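Side-chain contacts in 4-hydroxythreonine-4-phosphate dehydrogenase (Legionella pneumophila subsp. pneumophila, PDB 6XMY), which probably catalyses the NAD(P)-dependent oxidation of 4-(phosphooxy)-L-threonine, a divalent-metal-dependent step in the biosynthesis of pyridoxine 5'-phosphate: residues I22-C27 / E47-E52; E101-G106 / T139-D144. One frame throughout, in Å; residues are numbered along the deposited sequence. Where two conformers were deposited one is given.

Contact 1 of 2, residues I22-C27 / E47-E52; sequences IGPDLC and EARASE. With EDO (1,2-ethanediol), chain E.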
ATOM      1  N   ILE A  22       0.771   2.586 -15.588  1.00  9.53           N
ATOM      2  CA  ILE A  22       0.901   4.010 -15.288  1.00  9.75           C
ATOM      3  C   ILE A  22       1.943   4.316 -14.220  1.00  9.54           C
ATOM      4  O   ILE A  22       2.183   5.497 -13.935  1.00 10.35           O
ATOM      5  CB  ILE A  22      -0.439   4.678 -14.903  1.00 10.39           C
ATOM      6  CG1 ILE A  22      -1.080   3.984 -13.691  1.00 11.94           C
ATOM      7  CG2 ILE A  22      -1.363   4.755 -16.118  1.00 12.90           C
ATOM      8  CD1 ILE A  22      -2.256   4.764 -13.109  1.00 13.78           C
ATOM      9  N   GLY A  23       2.558   3.303 -13.610  1.00  9.33           N
ATOM     10  CA  GLY A  23       3.574   3.525 -12.601  1.00 10.43           C
ATOM     11  C   GLY A  23       4.662   4.492 -13.046  1.00  8.87           C
ATOM     12  O   GLY A  23       4.962   5.474 -12.354  1.00  9.07           O
ATOM     13  N   PRO A  24       5.291   4.230 -14.202  1.00  9.04           N
ATOM     14  CA  PRO A  24       6.281   5.198 -14.709  1.00  9.34           C
ATOM     15  C   PRO A  24       5.700   6.591 -14.880  1.00  9.95           C
ATOM     16  O   PRO A  24       6.333   7.572 -14.465  1.00  9.09           O
ATOM     17  CB  PRO A  24       6.725   4.570 -16.039  1.00  9.91           C
ATOM     18  CG  PRO A  24       6.566   3.093 -15.807  1.00  9.12           C
ATOM     19  CD  PRO A  24       5.294   2.978 -14.989  1.00  8.36           C
ATOM     20  N   ASP A  25       4.487   6.693 -15.446  1.00  9.70           N
ATOM     21  CA  ASP A  25       3.848   7.996 -15.624  1.00 10.29           C
ATOM     22  C   ASP A  25       3.723   8.721 -14.293  1.00  9.57           C
ATOM     23  O   ASP A  25       3.957   9.932 -14.212  1.00 10.97           O
ATOM     24  CB  ASP A  25       2.442   7.832 -16.219  1.00 10.61           C
ATOM     25  CG  ASP A  25       2.414   7.014 -17.499  1.00 12.32           C
ATOM     26  OD1 ASP A  25       3.094   5.977 -17.582  1.00 13.99           O
ATOM     27  OD2 ASP A  25       1.654   7.385 -18.422  1.00 12.47           O
ATOM     28  N   LEU A  26       3.323   7.996 -13.246  1.00  9.11           N
ATOM     29  CA  LEU A  26       3.140   8.609 -11.936  1.00  8.88           C
ATOM     30  C   LEU A  26       4.463   9.070 -11.346  1.00  9.61           C
ATOM     31  O   LEU A  26       4.518  10.112 -10.685  1.00 10.82           O
ATOM     32  CB  LEU A  26       2.441   7.626 -11.001  1.00  9.64           C
ATOM     33  CG  LEU A  26       1.003   7.307 -11.425  1.00 10.86           C
ATOM     34  CD1 LEU A  26       0.419   6.177 -10.588  1.00 12.60           C
ATOM     35  CD2 LEU A  26       0.153   8.565 -11.324  1.00 14.08           C
ATOM     36  N   CYS A  27       5.535   8.304 -11.569  1.00  8.58           N
ATOM     37  CA  CYS A  27       6.846   8.740 -11.101  1.00  8.36           C
ATOM     38  C   CYS A  27       7.291  10.003 -11.826  1.00  9.69           C
ATOM     39  O   CYS A  27       7.871  10.907 -11.214  1.00 11.29           O
ATOM     40  CB  CYS A  27       7.863   7.617 -11.281  1.00 10.13           C
ATOM     41  SG  CYS A  27       7.536   6.190 -10.217  1.00 10.83           S
ATOM     42  N   GLU A  47      12.676   7.922 -19.710  1.00 10.85           N
ATOM     43  CA  GLU A  47      12.891   8.944 -20.729  1.00 11.72           C
ATOM     44  C   GLU A  47      11.895   8.801 -21.870  1.00 11.50           C
ATOM     45  O   GLU A  47      11.345   9.799 -22.346  1.00 13.35           O
ATOM     46  CB  GLU A  47      14.328   8.883 -21.263  1.00 13.86           C
ATOM     47  CG  GLU A  47      15.366   9.327 -20.228  1.00 17.26           C
ATOM     48  CD  GLU A  47      16.803   8.968 -20.590  1.00 24.42           C
ATOM     49  OE1 GLU A  47      17.015   8.120 -21.477  1.00 28.36           O
ATOM     50  OE2 GLU A  47      17.724   9.524 -19.957  1.00 28.81           O
ATOM     51  N   ALA A  48      11.653   7.565 -22.318  1.00 11.43           N
ATOM     52  CA  ALA A  48      10.744   7.348 -23.443  1.00 10.79           C
ATOM     53  C   ALA A  48       9.304   7.650 -23.052  1.00 12.48           C
ATOM     54  O   ALA A  48       8.545   8.211 -23.849  1.00 15.34           O
ATOM     55  CB  ALA A  48      10.863   5.912 -23.957  1.00 13.08           C
ATOM     56  N   ARG A  49       8.909   7.283 -21.831  1.00 12.18           N
ATOM     57  CA  ARG A  49       7.558   7.589 -21.372  1.00 11.60           C
ATOM     58  C   ARG A  49       7.359   9.095 -21.231  1.00 11.77           C
ATOM     59  O   ARG A  49       6.304   9.620 -21.601  1.00 12.55           O
ATOM     60  CB  ARG A  49       7.271   6.841 -20.069  1.00 10.07           C
ATOM     61  CG  ARG A  49       5.815   6.915 -19.572  1.00 11.81           C
ATOM     62  CD  ARG A  49       4.818   6.207 -20.518  1.00 11.53           C
ATOM     63  NE  ARG A  49       5.193   4.824 -20.808  1.00 10.15           N
ATOM     64  CZ  ARG A  49       4.899   3.774 -20.044  1.00  8.80           C
ATOM     65  NH1 ARG A  49       4.217   3.932 -18.907  1.00 11.30           N
ATOM     66  NH2 ARG A  49       5.305   2.557 -20.412  1.00 12.00           N
ATOM     67  N   ALA A  50       8.381   9.814 -20.746  1.00 11.20           N
ATOM     68  CA  ALA A  50       8.296  11.271 -20.675  1.00 11.74           C
ATOM     69  C   ALA A  50       8.104  11.873 -22.064  1.00 11.75           C
ATOM     70  O   ALA A  50       7.297  12.793 -22.255  1.00 12.63           O
ATOM     71  CB  ALA A  50       9.552  11.833 -19.996  1.00 12.49           C
ATOM     72  N   SER A  51       8.843  11.366 -23.048  1.00 12.89           N
ATOM     73  CA  SER A  51       8.661  11.836 -24.417  0.58 14.28           C
ATOM     74  C   SER A  51       7.250  11.554 -24.917  1.00 12.72           C
ATOM     75  O   SER A  51       6.630  12.413 -25.554  1.00 15.15           O
ATOM     76  CB  SER A  51       9.696  11.191 -25.334  0.58 15.16           C
ATOM     77  OG  SER A  51      10.992  11.682 -25.045  0.58 19.05           O
ATOM     78  N   GLU A  52       6.728  10.354 -24.646  1.00 13.34           N
ATOM     79  CA  GLU A  52       5.375  10.028 -25.086  1.00 13.86           C
ATOM     80  C   GLU A  52       4.352  10.962 -24.451  1.00 14.02           C
ATOM     81  O   GLU A  52       3.346  11.314 -25.087  1.00 15.58           O
ATOM     82  CB  GLU A  52       5.058   8.570 -24.748  1.00 15.27           C
ATOM     83  CG  GLU A  52       3.706   8.110 -25.290  1.00 18.62           C
ATOM     84  CD  GLU A  52       3.372   6.659 -24.958  1.00 22.26           C
ATOM     85  OE1 GLU A  52       4.128   6.017 -24.205  1.00 26.48           O
ATOM     86  OE2 GLU A  52       2.344   6.164 -25.457  1.00 26.07           O
TER
HETATM   87  C1  EDO E 404       7.787   3.533 -23.251  1.00 25.67           C
HETATM   88  O1  EDO E 404       6.766   2.631 -22.821  1.00 25.77           O
HETATM   89  C2  EDO E 404       7.151   4.593 -24.133  1.00 24.77           C
HETATM   90  O2  EDO E 404       6.232   5.332 -23.328  1.00 23.44           O

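Contact 2 of 2, residues E101-G106 / T139-D144; sequences ELLTLG and TEFFAD. With SO4 (sulfate ion), chain C.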
ATOM      1  N   GLU A 101      12.685  -7.244  -9.270  1.00 10.18           N
ATOM      2  CA  GLU A 101      13.960  -6.641  -8.883  1.00 10.86           C
ATOM      3  C   GLU A 101      13.746  -5.282  -8.234  1.00 10.35           C
ATOM      4  O   GLU A 101      14.417  -4.948  -7.253  1.00 10.73           O
ATOM      5  CB  GLU A 101      14.902  -6.519 -10.082  1.00 11.70           C
ATOM      6  CG  GLU A 101      16.345  -6.194  -9.675  1.00 13.72           C
ATOM      7  CD  GLU A 101      17.021  -7.340  -8.952  1.00 20.21           C
ATOM      8  OE1 GLU A 101      16.679  -8.505  -9.234  1.00 22.02           O
ATOM      9  OE2 GLU A 101      17.881  -7.071  -8.084  1.00 26.20           O
ATOM     10  N   LEU A 102      12.803  -4.492  -8.754  1.00  9.93           N
ATOM     11  CA  LEU A 102      12.471  -3.224  -8.112  1.00  9.53           C
ATOM     12  C   LEU A 102      12.014  -3.445  -6.675  1.00  8.54           C
ATOM     13  O   LEU A 102      12.428  -2.717  -5.765  1.00 10.25           O
ATOM     14  CB  LEU A 102      11.362  -2.507  -8.890  1.00  9.68           C
ATOM     15  CG  LEU A 102      11.552  -2.238 -10.389  1.00  9.26           C
ATOM     16  CD1 LEU A 102      10.361  -1.446 -10.925  1.00 10.64           C
ATOM     17  CD2 LEU A 102      12.864  -1.503 -10.670  1.00 10.98           C
ATOM     18  N   LEU A 103      11.158  -4.446  -6.451  1.00 10.83           N
ATOM     19  CA  LEU A 103      10.667  -4.719  -5.101  1.00 10.31           C
ATOM     20  C   LEU A 103      11.792  -5.196  -4.189  1.00 10.05           C
ATOM     21  O   LEU A 103      11.885  -4.778  -3.023  1.00 10.92           O
ATOM     22  CB  LEU A 103       9.556  -5.772  -5.144  1.00 12.21           C
ATOM     23  CG  LEU A 103       8.113  -5.292  -5.319  1.00 15.90           C
ATOM     24  CD1 LEU A 103       7.981  -4.251  -6.402  1.00 17.53           C
ATOM     25  CD2 LEU A 103       7.178  -6.463  -5.576  1.00 14.85           C
ATOM     26  N   THR A 104      12.641  -6.093  -4.696  1.00 11.22           N
ATOM     27  CA  THR A 104      13.704  -6.672  -3.879  1.00 12.23           C
ATOM     28  C   THR A 104      14.757  -5.625  -3.570  1.00 11.27           C
ATOM     29  O   THR A 104      15.174  -5.457  -2.417  1.00 12.71           O
ATOM     30  CB  THR A 104      14.324  -7.863  -4.621  1.00 13.51           C
ATOM     31  OG1 THR A 104      13.301  -8.815  -4.941  1.00 15.81           O
ATOM     32  CG2 THR A 104      15.407  -8.539  -3.772  1.00 17.08           C
ATOM     33  N   LEU A 105      15.175  -4.880  -4.587  1.00 14.41           N
ATOM     34  CA  LEU A 105      16.142  -3.815  -4.369  1.00 15.79           C
ATOM     35  C   LEU A 105      15.567  -2.722  -3.475  1.00 15.50           C
ATOM     36  O   LEU A 105      16.254  -2.223  -2.575  1.00 19.50           O
ATOM     37  CB  LEU A 105      16.583  -3.264  -5.721  1.00 21.24           C
ATOM     38  CG  LEU A 105      17.802  -2.376  -5.844  1.00 20.54           C
ATOM     39  CD1 LEU A 105      19.036  -2.991  -5.185  1.00 17.45           C
ATOM     40  CD2 LEU A 105      18.016  -2.135  -7.336  1.00 19.79           C
ATOM     41  N   GLY A 106      14.296  -2.369  -3.667  1.00 15.76           N
ATOM     42  CA  GLY A 106      13.685  -1.350  -2.823  1.00 16.41           C
ATOM     43  C   GLY A 106      13.634  -1.752  -1.361  1.00 13.33           C
ATOM     44  O   GLY A 106      13.974  -0.964  -0.472  1.00 14.32           O
ATOM     45  N   THR A 139       2.363  -6.682  -0.261  1.00  9.37           N
ATOM     46  CA  THR A 139       2.251  -6.824   1.186  1.00  9.59           C
ATOM     47  C   THR A 139       2.833  -8.154   1.644  1.00 10.78           C
ATOM     48  O   THR A 139       3.647  -8.206   2.580  1.00 11.83           O
ATOM     49  CB  THR A 139       0.776  -6.699   1.584  1.00 11.79           C
ATOM     50  OG1 THR A 139       0.280  -5.425   1.145  1.00 12.34           O
ATOM     51  CG2 THR A 139       0.608  -6.819   3.089  1.00 13.46           C
ATOM     52  N   GLU A 140       2.452  -9.240   0.967  1.00 10.96           N
ATOM     53  CA  GLU A 140       2.980 -10.558   1.310  1.00 12.38           C
ATOM     54  C   GLU A 140       4.444 -10.690   0.907  1.00 11.14           C
ATOM     55  O   GLU A 140       5.235 -11.332   1.612  1.00 12.84           O
ATOM     56  CB  GLU A 140       2.155 -11.651   0.632  1.00 12.68           C
ATOM     57  CG  GLU A 140       0.724 -11.785   1.141  1.00 14.40           C
ATOM     58  CD  GLU A 140      -0.170 -10.629   0.729  1.00 16.29           C
ATOM     59  OE1 GLU A 140      -0.043 -10.148  -0.417  1.00 19.53           O
ATOM     60  OE2 GLU A 140      -0.988 -10.186   1.565  1.00 19.52           O
ATOM     61  N   PHE A 141       4.822 -10.098  -0.230  1.00 11.63           N
ATOM     62  CA  PHE A 141       6.219 -10.133  -0.643  1.00 10.54           C
ATOM     63  C   PHE A 141       7.109  -9.516   0.427  1.00 12.54           C
ATOM     64  O   PHE A 141       8.141 -10.083   0.795  1.00 13.55           O
ATOM     65  CB  PHE A 141       6.421  -9.412  -1.978  1.00 12.48           C
ATOM     66  CG  PHE A 141       7.875  -9.274  -2.358  1.00 13.56           C
ATOM     67  CD1 PHE A 141       8.532 -10.290  -3.038  1.00 15.27           C
ATOM     68  CD2 PHE A 141       8.596  -8.148  -1.994  1.00 14.63           C
ATOM     69  CE1 PHE A 141       9.881 -10.172  -3.373  1.00 16.01           C
ATOM     70  CE2 PHE A 141       9.937  -8.032  -2.312  1.00 13.47           C
ATOM     71  CZ  PHE A 141      10.578  -9.045  -3.003  1.00 16.27           C
ATOM     72  N   PHE A 142       6.722  -8.341   0.936  1.00 11.39           N
ATOM     73  CA  PHE A 142       7.559  -7.667   1.925  1.00 12.68           C
ATOM     74  C   PHE A 142       7.534  -8.399   3.261  1.00 12.23           C
ATOM     75  O   PHE A 142       8.557  -8.469   3.952  1.00 14.62           O
ATOM     76  CB  PHE A 142       7.124  -6.208   2.087  1.00 11.26           C
ATOM     77  CG  PHE A 142       7.368  -5.347   0.865  1.00 11.95           C
ATOM     78  CD1 PHE A 142       8.577  -5.408   0.184  1.00 13.14           C
ATOM     79  CD2 PHE A 142       6.395  -4.455   0.417  1.00 11.37           C
ATOM     80  CE1 PHE A 142       8.799  -4.615  -0.934  1.00 13.18           C
ATOM     81  CE2 PHE A 142       6.617  -3.658  -0.701  1.00 12.61           C
ATOM     82  CZ  PHE A 142       7.819  -3.735  -1.366  1.00 13.48           C
ATOM     83  N   ALA A 143       6.375  -8.934   3.654  1.00 11.23           N
ATOM     84  CA  ALA A 143       6.320  -9.744   4.867  1.00 12.10           C
ATOM     85  C   ALA A 143       7.302 -10.907   4.790  1.00 13.97           C
ATOM     86  O   ALA A 143       8.057 -11.167   5.737  1.00 16.42           O
ATOM     87  CB  ALA A 143       4.892 -10.252   5.090  1.00 13.92           C
ATOM     88  N   ASP A 144       7.318 -11.611   3.657  1.00 15.71           N
ATOM     89  CA  ASP A 144       8.264 -12.709   3.470  1.00 17.95           C
ATOM     90  C   ASP A 144       9.706 -12.210   3.461  1.00 17.30           C
ATOM     91  O   ASP A 144      10.580 -12.817   4.090  1.00 18.78           O
ATOM     92  CB  ASP A 144       7.955 -13.458   2.173  1.00 19.74           C
ATOM     93  CG  ASP A 144       6.664 -14.254   2.245  1.00 25.88           C
ATOM     94  OD1 ASP A 144       6.078 -14.354   3.341  1.00 28.73           O
ATOM     95  OD2 ASP A 144       6.228 -14.784   1.200  1.00 29.19           O
TER
HETATM   96  S   SO4 C 402      -0.342  -4.834  -2.346  1.00 11.07           S
HETATM   97  O1  SO4 C 402       0.193  -3.678  -1.629  1.00 12.22           O
HETATM   98  O2  SO4 C 402       0.438  -5.043  -3.562  1.00 11.77           O
HETATM   99  O3  SO4 C 402      -0.190  -6.011  -1.494  1.00 11.68           O
HETATM  100  O4  SO4 C 402      -1.755  -4.662  -2.722  1.00 14.74           O

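Contact 1 of 2, residues I22-C27 / E47-E52
R49 NH1 donates to D25 OD1 over 2.7 Å at an N-H...O angle of 154°, the charged bond on which this contact turns, and also to the backbone O of G21. The carboxylate oxygen is met nearly along its C-O bond and lies in the guanidinium plane, although the two flat groups are turned 58° against each other. R49 leaves its helix with CG anti to the backbone N (chi1 -172°), then bends at chi2 and chi3, which brings CD within 3.4 Å of D25 OD1. P24 approaches the guanidinium obliquely, CB 3.9 Å from R49 NH1. The bonds of NH1 to D25 and G21 and of NH2 to P19 O hold the guanidinium's rotation. In the crystal an ethanediol molecule, probably from the crystallisation liquor, adds to this, taking NE of R49 with O2 (2.8 Å) and NH2 of R49 with O1 (2.8 Å). E52 adds a long salt bridge, OE1 to R49 NE at 3.8 Å. D25 OD2 turns to G307 N. The bridge thus joins the first turn of helix 23-29, beside the NAD-touching I22, to the C-terminal half of helix 43-52, which rests through A50 on strand 58-61.

Contact 2 of 2, residues E101-G106 / T139-D144
With CG anti to the backbone N (chi1 173°), F141 reaches from its helix to L103 and T104, while chi1 of -67° in F142 sets the neighbouring ring beside the same turn of helix 101-106. L103 meets the F141 ring through two carbons: CB comes to 3.6 Å from CE2, and CD2 stands 4.2 Å above one face, offset toward the rim. T104 arrives differently, crossing F141 at about a right angle, its OG1 near the ring plane and 3.4 Å from CZ. That hydroxyl is hydrogen-bonded to M100 O in its own helix, so the ring edge packs against an oxygen already engaged. F142 presents its edge to the backbone, with CE1 3.7 Å from L103 O, and CZ lies 4.3 Å from L103 CG in looser apolar contact. Near the start of helix 138-145, T139 N and OG1 both bond O3 of a sulfate, OG1 at 2.7 Å; H138 N, R294 and N285 also hold this ion. As these four residues are predicted to bind substrate, the sulfate probably marks the place of its phosphate. The segments 101-106 and 139-144 cross at -42°, their axes 10.9 Å apart, joining helix 96-111 to helix 138-145, and F142 also packs on strands 117-120 and 294-297.

From the N terminus, the chain passes through helix 23-29, strand 37-41 and helix 43-52, and contact 1 closes this short loop of 19 intervening residues. It then runs through strands 58-61 and 74-79 to helix 96-111, where contact 2 opens; strand 117-120 and helix 125-130 follow before helix 138-145 completes the second loop. The two loops lie in series, neither enclosing nor crossing the other. The centres of contact 1 and contact 2 are 22 Å apart, and the nearest atoms of contact 1 and contact 2, about 8 Å apart, do not touch. Contact 1 ties two early helices together near the NAD pocket, whereas contact 2 joins a later helix pair beside the predicted substrate site.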